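Local coordinates for protein esterase (Uncultured bacterium, PDB 5EGN) that probably hydrolyses carboxylic esters and the lactone ring of N-acyl homoserine lactones, the quorum-sensing signals of bacteria, at residues P21-W35 and R86-A99. The protein carries 2 engineered substitutions. Residues are numbered along the deposited sequence; the frame is centred on the assembly and turned at random.
Sequences PIVFLHPFSTNGGIW and RAVFVGNSIGGMIA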
ATOM      1  N   PRO A  21     -10.140  -7.864 -16.296  1.00 24.79           N
ATOM      2  CA  PRO A  21      -8.865  -7.355 -15.777  1.00 24.99           C
ATOM      3  C   PRO A  21      -8.805  -5.834 -15.661  1.00 24.64           C
ATOM      4  O   PRO A  21      -9.240  -5.123 -16.567  1.00 25.22           O
ATOM      5  CB  PRO A  21      -7.841  -7.851 -16.811  1.00 25.60           C
ATOM      6  CG  PRO A  21      -8.546  -8.921 -17.589  1.00 25.77           C
ATOM      7  CD  PRO A  21      -9.977  -8.507 -17.610  1.00 25.36           C
ATOM      8  N   ILE A  22      -8.265  -5.349 -14.546  1.00 24.50           N
ATOM      9  CA  ILE A  22      -8.010  -3.923 -14.365  1.00 24.50           C
ATOM     10  C   ILE A  22      -6.539  -3.694 -14.038  1.00 23.26           C
ATOM     11  O   ILE A  22      -6.030  -4.222 -13.051  1.00 22.82           O
ATOM     12  CB  ILE A  22      -8.871  -3.315 -13.239  1.00 24.25           C
ATOM     13  CG1 ILE A  22     -10.359  -3.543 -13.503  1.00 24.72           C
ATOM     14  CG2 ILE A  22      -8.575  -1.827 -13.090  1.00 23.74           C
ATOM     15  CD1 ILE A  22     -11.257  -3.008 -12.409  1.00 23.88           C
ATOM     16  N   VAL A  23      -5.856  -2.907 -14.860  1.00 23.34           N
ATOM     17  CA  VAL A  23      -4.432  -2.675 -14.649  1.00 22.93           C
ATOM     18  C   VAL A  23      -4.147  -1.291 -14.067  1.00 22.66           C
ATOM     19  O   VAL A  23      -4.451  -0.270 -14.684  1.00 22.51           O
ATOM     20  CB  VAL A  23      -3.640  -2.842 -15.956  1.00 23.75           C
ATOM     21  CG1 VAL A  23      -2.176  -2.528 -15.726  1.00 22.97           C
ATOM     22  CG2 VAL A  23      -3.802  -4.258 -16.491  1.00 23.94           C
ATOM     23  N   PHE A  24      -3.557  -1.272 -12.873  1.00 22.50           N
ATOM     24  CA  PHE A  24      -3.191  -0.033 -12.201  1.00 22.26           C
ATOM     25  C   PHE A  24      -1.717   0.317 -12.416  1.00 22.22           C
ATOM     26  O   PHE A  24      -0.793  -0.475 -12.105  1.00 22.60           O
ATOM     27  CB  PHE A  24      -3.500  -0.116 -10.703  1.00 21.83           C
ATOM     28  CG  PHE A  24      -4.961  -0.299 -10.388  1.00 21.73           C
ATOM     29  CD1 PHE A  24      -5.482  -1.567 -10.185  1.00 21.68           C
ATOM     30  CD2 PHE A  24      -5.811   0.793 -10.292  1.00 21.58           C
ATOM     31  CE1 PHE A  24      -6.821  -1.742  -9.889  1.00 22.21           C
ATOM     32  CE2 PHE A  24      -7.150   0.624  -9.995  1.00 22.02           C
ATOM     33  CZ  PHE A  24      -7.655  -0.646  -9.795  1.00 22.39           C
ATOM     34  N   LEU A  25      -1.535   1.518 -12.961  1.00 22.70           N
ATOM     35  CA  LEU A  25      -0.243   2.079 -13.319  1.00 23.51           C
ATOM     36  C   LEU A  25       0.031   3.311 -12.470  1.00 23.38           C
ATOM     37  O   LEU A  25      -0.594   4.355 -12.666  1.00 23.72           O
ATOM     38  CB  LEU A  25      -0.219   2.445 -14.802  1.00 25.66           C
ATOM     39  CG  LEU A  25      -0.607   1.319 -15.754  1.00 23.94           C
ATOM     40  CD1 LEU A  25      -0.627   1.786 -17.203  1.00 26.13           C
ATOM     41  CD2 LEU A  25       0.364   0.175 -15.565  1.00 23.71           C
ATOM     42  N   HIS A  26       0.970   3.188 -11.538  1.00 23.50           N
ATOM     43  CA  HIS A  26       1.249   4.237 -10.559  1.00 23.58           C
ATOM     44  C   HIS A  26       1.909   5.474 -11.176  1.00 23.88           C
ATOM     45  O   HIS A  26       2.516   5.383 -12.241  1.00 24.35           O
ATOM     46  CB  HIS A  26       2.138   3.677  -9.446  1.00 23.71           C
ATOM     47  CG  HIS A  26       3.545   3.406  -9.878  1.00 23.26           C
ATOM     48  ND1 HIS A  26       4.508   4.390  -9.947  1.00 22.76           N
ATOM     49  CD2 HIS A  26       4.150   2.260 -10.270  1.00 23.67           C
ATOM     50  CE1 HIS A  26       5.645   3.862 -10.361  1.00 23.97           C
ATOM     51  NE2 HIS A  26       5.457   2.572 -10.563  1.00 23.98           N
ATOM     52  N   PRO A  27       1.799   6.634 -10.500  1.00 24.14           N
ATOM     53  CA  PRO A  27       2.466   7.853 -10.975  1.00 24.87           C
ATOM     54  C   PRO A  27       3.984   7.810 -10.816  1.00 24.78           C
ATOM     55  O   PRO A  27       4.523   6.890 -10.202  1.00 25.01           O
ATOM     56  CB  PRO A  27       1.863   8.949 -10.090  1.00 24.81           C
ATOM     57  CG  PRO A  27       1.464   8.244  -8.853  1.00 24.29           C
ATOM     58  CD  PRO A  27       0.971   6.901  -9.311  1.00 24.10           C
ATOM     59  N   PHE A  28       4.653   8.815 -11.368  1.00 25.29           N
ATOM     60  CA  PHE A  28       6.109   8.894 -11.368  1.00 26.76           C
ATOM     61  C   PHE A  28       6.671   9.016  -9.951  1.00 26.02           C
ATOM     62  O   PHE A  28       6.070   9.665  -9.094  1.00 26.05           O
ATOM     63  CB  PHE A  28       6.557  10.077 -12.234  1.00 27.16           C
ATOM     64  CG  PHE A  28       8.001  10.026 -12.643  1.00 27.71           C
ATOM     65  CD1 PHE A  28       8.536   8.889 -13.224  1.00 28.72           C
ATOM     66  CD2 PHE A  28       8.816  11.132 -12.473  1.00 28.55           C
ATOM     67  CE1 PHE A  28       9.866   8.851 -13.607  1.00 28.82           C
ATOM     68  CE2 PHE A  28      10.144  11.101 -12.855  1.00 29.33           C
ATOM     69  CZ  PHE A  28      10.669   9.958 -13.423  1.00 29.54           C
ATOM     70  N   SER A  29       7.811   8.359  -9.724  1.00 27.07           N
ATOM     71  CA  SER A  29       8.553   8.369  -8.454  1.00 28.02           C
ATOM     72  C   SER A  29       7.884   7.564  -7.338  1.00 26.47           C
ATOM     73  O   SER A  29       8.451   7.418  -6.255  1.00 25.22           O
ATOM     74  CB  SER A  29       8.785   9.803  -7.965  1.00 29.67           C
ATOM     75  OG  SER A  29       7.661  10.279  -7.248  1.00 28.83           O
ATOM     76  N   THR A  30       6.690   7.040  -7.595  1.00 25.33           N
ATOM     77  CA  THR A  30       5.993   6.230  -6.601  1.00 24.24           C
ATOM     78  C   THR A  30       6.094   4.751  -6.945  1.00 23.69           C
ATOM     79  O   THR A  30       7.009   4.330  -7.654  1.00 24.59           O
ATOM     80  CB  THR A  30       4.507   6.616  -6.490  1.00 24.35           C
ATOM     81  OG1 THR A  30       3.810   6.191  -7.669  1.00 23.95           O
ATOM     82  CG2 THR A  30       4.355   8.119  -6.330  1.00 24.51           C
ATOM     83  N   ASN A  31       5.153   3.965  -6.432  1.00 23.16           N
ATOM     84  CA  ASN A  31       5.034   2.558  -6.799  1.00 23.28           C
ATOM     85  C   ASN A  31       3.603   2.059  -6.645  1.00 22.81           C
ATOM     86  O   ASN A  31       2.686   2.844  -6.408  1.00 23.04           O
ATOM     87  CB  ASN A  31       5.983   1.691  -5.969  1.00 23.88           C
ATOM     88  CG  ASN A  31       5.759   1.837  -4.478  1.00 23.31           C
ATOM     89  OD1 ASN A  31       4.791   1.314  -3.926  1.00 22.61           O
ATOM     90  ND2 ASN A  31       6.669   2.536  -3.814  1.00 23.36           N
ATOM     91  N   GLY A  32       3.424   0.748  -6.771  1.00 22.57           N
ATOM     92  CA  GLY A  32       2.105   0.139  -6.770  1.00 21.83           C
ATOM     93  C   GLY A  32       1.316   0.300  -5.484  1.00 21.72           C
ATOM     94  O   GLY A  32       0.080   0.253  -5.493  1.00 21.79           O
ATOM     95  N   GLY A  33       2.028   0.502  -4.380  1.00 22.09           N
ATOM     96  CA  GLY A  33       1.403   0.667  -3.080  1.00 21.88           C
ATOM     97  C   GLY A  33       0.308   1.718  -3.093  1.00 21.52           C
ATOM     98  O   GLY A  33      -0.722   1.556  -2.446  1.00 21.46           O
ATOM     99  N   ILE A  34       0.524   2.785  -3.859  1.00 22.05           N
ATOM    100  CA  ILE A  34      -0.435   3.887  -3.983  1.00 22.09           C
ATOM    101  C   ILE A  34      -1.866   3.435  -4.315  1.00 20.95           C
ATOM    102  O   ILE A  34      -2.818   4.185  -4.098  1.00 20.33           O
ATOM    103  CB  ILE A  34       0.029   4.905  -5.065  1.00 21.71           C
ATOM    104  CG1 ILE A  34      -0.627   6.275  -4.857  1.00 21.16           C
ATOM    105  CG2 ILE A  34      -0.248   4.375  -6.467  1.00 21.92           C
ATOM    106  CD1 ILE A  34      -0.109   7.349  -5.788  1.00 21.42           C
ATOM    107  N   TRP A  35      -2.019   2.214  -4.823  1.00 20.64           N
ATOM    108  CA  TRP A  35      -3.339   1.714  -5.195  1.00 20.79           C
ATOM    109  C   TRP A  35      -3.998   0.876  -4.099  1.00 20.39           C
ATOM    110  O   TRP A  35      -4.942   0.128  -4.379  1.00 20.42           O
ATOM    111  CB  TRP A  35      -3.239   0.887  -6.478  1.00 21.13           C
ATOM    112  CG  TRP A  35      -2.727   1.659  -7.650  1.00 21.32           C
ATOM    113  CD1 TRP A  35      -1.537   1.479  -8.291  1.00 21.66           C
ATOM    114  CD2 TRP A  35      -3.387   2.740  -8.321  1.00 21.35           C
ATOM    115  NE1 TRP A  35      -1.418   2.376  -9.325  1.00 22.09           N
ATOM    116  CE2 TRP A  35      -2.540   3.163  -9.363  1.00 22.40           C
ATOM    117  CE3 TRP A  35      -4.613   3.391  -8.142  1.00 21.72           C
ATOM    118  CZ2 TRP A  35      -2.876   4.205 -10.226  1.00 22.53           C
ATOM    119  CZ3 TRP A  35      -4.946   4.428  -9.001  1.00 22.01           C
ATOM    120  CH2 TRP A  35      -4.081   4.823 -10.029  1.00 22.55           C
ATOM    121  N   ARG A  86      -7.283  -8.565 -23.120  1.00 33.88           N
ATOM    122  CA  ARG A  86      -7.532  -7.133 -23.016  1.00 33.18           C
ATOM    123  C   ARG A  86      -7.751  -6.732 -21.564  1.00 30.36           C
ATOM    124  O   ARG A  86      -8.155  -7.555 -20.742  1.00 29.63           O
ATOM    125  CB  ARG A  86      -8.745  -6.733 -23.856  1.00 33.80           C
ATOM    126  CG  ARG A  86      -8.626  -7.060 -25.330  1.00 35.40           C
ATOM    127  CD  ARG A  86      -9.850  -6.583 -26.096  1.00 37.23           C
ATOM    128  NE  ARG A  86      -9.801  -6.967 -27.504  1.00 43.07           N
ATOM    129  CZ  ARG A  86      -9.423  -6.157 -28.489  1.00 38.05           C
ATOM    130  NH1 ARG A  86      -9.062  -4.908 -28.226  1.00 41.72           N
ATOM    131  NH2 ARG A  86      -9.405  -6.599 -29.739  1.00 35.59           N
ATOM    132  N   ALA A  87      -7.494  -5.468 -21.245  1.00 30.11           N
ATOM    133  CA  ALA A  87      -7.617  -5.015 -19.866  1.00 28.89           C
ATOM    134  C   ALA A  87      -8.144  -3.587 -19.745  1.00 28.63           C
ATOM    135  O   ALA A  87      -8.073  -2.796 -20.688  1.00 28.92           O
ATOM    136  CB  ALA A  87      -6.276  -5.133 -19.159  1.00 27.62           C
ATOM    137  N   VAL A  88      -8.690  -3.285 -18.571  1.00 28.67           N
ATOM    138  CA  VAL A  88      -9.040  -1.926 -18.187  1.00 27.88           C
ATOM    139  C   VAL A  88      -7.794  -1.249 -17.636  1.00 26.14           C
ATOM    140  O   VAL A  88      -7.163  -1.768 -16.720  1.00 25.56           O
ATOM    141  CB  VAL A  88     -10.153  -1.902 -17.122  1.00 29.77           C
ATOM    142  CG1 VAL A  88     -10.230  -0.531 -16.458  1.00 30.36           C
ATOM    143  CG2 VAL A  88     -11.489  -2.302 -17.733  1.00 31.14           C
ATOM    144  N   PHE A  89      -7.426  -0.100 -18.190  1.00 26.24           N
ATOM    145  CA  PHE A  89      -6.196   0.551 -17.761  1.00 25.82           C
ATOM    146  C   PHE A  89      -6.443   1.835 -16.984  1.00 25.37           C
ATOM    147  O   PHE A  89      -7.058   2.780 -17.481  1.00 26.17           O
ATOM    148  CB  PHE A  89      -5.294   0.831 -18.964  1.00 26.83           C
ATOM    149  CG  PHE A  89      -4.753  -0.411 -19.610  1.00 26.65           C
ATOM    150  CD1 PHE A  89      -3.678  -1.083 -19.051  1.00 26.21           C
ATOM    151  CD2 PHE A  89      -5.324  -0.913 -20.766  1.00 27.73           C
ATOM    152  CE1 PHE A  89      -3.179  -2.230 -19.638  1.00 27.10           C
ATOM    153  CE2 PHE A  89      -4.831  -2.059 -21.358  1.00 28.37           C
ATOM    154  CZ  PHE A  89      -3.756  -2.717 -20.793  1.00 27.96           C
ATOM    155  N   VAL A  90      -5.952   1.849 -15.750  1.00 24.18           N
ATOM    156  CA  VAL A  90      -6.046   3.011 -14.882  1.00 23.91           C
ATOM    157  C   VAL A  90      -4.662   3.621 -14.690  1.00 23.25           C
ATOM    158  O   VAL A  90      -3.825   3.074 -13.972  1.00 22.83           O
ATOM    159  CB  VAL A  90      -6.650   2.643 -13.518  1.00 23.61           C
ATOM    160  CG1 VAL A  90      -6.856   3.888 -12.676  1.00 23.95           C
ATOM    161  CG2 VAL A  90      -7.965   1.906 -13.710  1.00 24.84           C
ATOM    162  N   GLY A  91      -4.424   4.754 -15.340  1.00 24.08           N
ATOM    163  CA  GLY A  91      -3.116   5.379 -15.313  1.00 24.36           C
ATOM    164  C   GLY A  91      -3.083   6.717 -14.603  1.00 24.93           C
ATOM    165  O   GLY A  91      -3.931   7.577 -14.831  1.00 25.09           O
ATOM    166  N   ASN A  92      -2.085   6.888 -13.741  1.00 24.77           N
ATOM    167  CA  ASN A  92      -1.895   8.124 -12.996  1.00 25.09           C
ATOM    168  C   ASN A  92      -0.610   8.827 -13.423  1.00 25.99           C
ATOM    169  O   ASN A  92       0.469   8.240 -13.361  1.00 25.80           O
ATOM    170  CB  ASN A  92      -1.872   7.833 -11.495  1.00 24.96           C
ATOM    171  CG  ASN A  92      -1.960   9.088 -10.655  1.00 24.49           C
ATOM    172  OD1 ASN A  92      -1.536   9.105  -9.503  1.00 23.38           O
ATOM    173  ND2 ASN A  92      -2.518  10.147 -11.228  1.00 25.09           N
ATOM    174  N   SER A  93      -0.737  10.081 -13.855  1.00 26.44           N
ATOM    175  CA  SER A  93       0.386  10.847 -14.398  1.00 26.79           C
ATOM    176  C   SER A  93       1.081  10.093 -15.524  1.00 27.80           C
ATOM    177  O   SER A  93       0.545   9.960 -16.625  1.00 27.43           O
ATOM    178  CB  SER A  93       1.399  11.186 -13.299  1.00 30.68           C
ATOM    179  OG  SER A  93       2.585  11.734 -13.844  1.00 30.58           O
ATOM    180  N   ILE A  94       2.277   9.594 -15.230  1.00 28.21           N
ATOM    181  CA  ILE A  94       3.059   8.854 -16.205  1.00 27.72           C
ATOM    182  C   ILE A  94       2.372   7.533 -16.541  1.00 29.06           C
ATOM    183  O   ILE A  94       2.566   6.984 -17.622  1.00 42.94           O
ATOM    184  CB  ILE A  94       4.497   8.592 -15.699  1.00 28.71           C
ATOM    185  CG1 ILE A  94       5.392   8.117 -16.846  1.00 29.67           C
ATOM    186  CG2 ILE A  94       4.500   7.592 -14.552  1.00 27.52           C
ATOM    187  CD1 ILE A  94       6.820   7.859 -16.432  1.00 30.31           C
ATOM    188  N   GLY A  95       1.555   7.037 -15.618  1.00 27.82           N
ATOM    189  CA  GLY A  95       0.783   5.832 -15.857  1.00 27.21           C
ATOM    190  C   GLY A  95      -0.225   6.062 -16.966  1.00 27.37           C
ATOM    191  O   GLY A  95      -0.496   5.170 -17.771  1.00 28.19           O
ATOM    192  N   GLY A  96      -0.782   7.269 -17.001  1.00 27.99           N
ATOM    193  CA  GLY A  96      -1.690   7.661 -18.061  1.00 27.94           C
ATOM    194  C   GLY A  96      -0.973   7.699 -19.396  1.00 28.78           C
ATOM    195  O   GLY A  96      -1.517   7.274 -20.419  1.00 34.78           O
ATOM    196  N   MET A  97       0.256   8.208 -19.380  1.00 28.14           N
ATOM    197  CA  MET A  97       1.111   8.205 -20.561  1.00 28.68           C
ATOM    198  C   MET A  97       1.313   6.785 -21.073  1.00 29.32           C
ATOM    199  O   MET A  97       1.172   6.514 -22.267  1.00 29.88           O
ATOM    200  CB  MET A  97       2.469   8.836 -20.254  1.00 28.71           C
ATOM    201  CG  MET A  97       2.408  10.249 -19.719  1.00 27.42           C
ATOM    202  SD  MET A  97       4.054  10.951 -19.513  1.00 20.43           S
ATOM    203  CE  MET A  97       3.646  12.530 -18.779  1.00 28.60           C
ATOM    204  N   ILE A  98       1.647   5.886 -20.152  1.00 29.54           N
ATOM    205  CA  ILE A  98       1.884   4.483 -20.471  1.00 29.53           C
ATOM    206  C   ILE A  98       0.641   3.842 -21.080  1.00 29.92           C
ATOM    207  O   ILE A  98       0.729   3.108 -22.065  1.00 29.81           O
ATOM    208  CB  ILE A  98       2.317   3.694 -19.218  1.00 28.92           C
ATOM    209  CG1 ILE A  98       3.654   4.222 -18.696  1.00 29.61           C
ATOM    210  CG2 ILE A  98       2.428   2.213 -19.528  1.00 28.41           C
ATOM    211  CD1 ILE A  98       4.039   3.681 -17.338  1.00 28.41           C
ATOM    212  N   ALA A  99      -0.517   4.135 -20.495  1.00 33.12           N
ATOM    213  CA  ALA A  99      -1.783   3.613 -20.998  1.00 29.57           C
ATOM    214  C   ALA A  99      -2.085   4.116 -22.411  1.00 29.94           C
ATOM    215  O   ALA A  99      -2.537   3.353 -23.266  1.00 30.09           O
ATOM    216  CB  ALA A  99      -2.918   3.981 -20.052  1.00 29.12           C
TER
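Val23 sets its CB against Phe89 CD1 (3.6 Å) where parallel strands 21-25 and 87-92 run as neighbours in the central sheet of an alpha/beta hydrolase fold. Five backbone bonds join the strands, beginning with Val88 N to Pro21 O at one end. Beta-branched residues suit this extended backbone: Val90 divides its methyls, CG2 going to Ile22 CG2 (3.8 Å) and CG1, anti to the backbone N (chi1 -175°), to Trp35 CH2 (3.9 Å). The indole of Trp35 covers Val90 and Asn92 on this face, held between Ile34 CG2 and Phe24 CB on its opposite sides. With an alanine here, Val90 CG1 and Asn92 CB would probably face a gap, and Phe24 CB would lose its cover. On the other face, Leu25 sends CD1 to Ile98 CG2 (3.9 Å), under the helix that starts after Ser93. Gly91, Ser93 and Gly95 fit the nucleophile elbow of this family; at Gly95 a side chain would run into Leu25 O. Solvent reaches the contact near Pro21, which is partly exposed yet still packs CB against Ala87 CB (3.9 Å), with exposed Arg86 beside it. At the opposite end buried Asn92 suits its place by bonding Leu116 O through ND2 and Gln245 NE2 through OD1, while its backbone N bonds Leu25 O (3.1 Å).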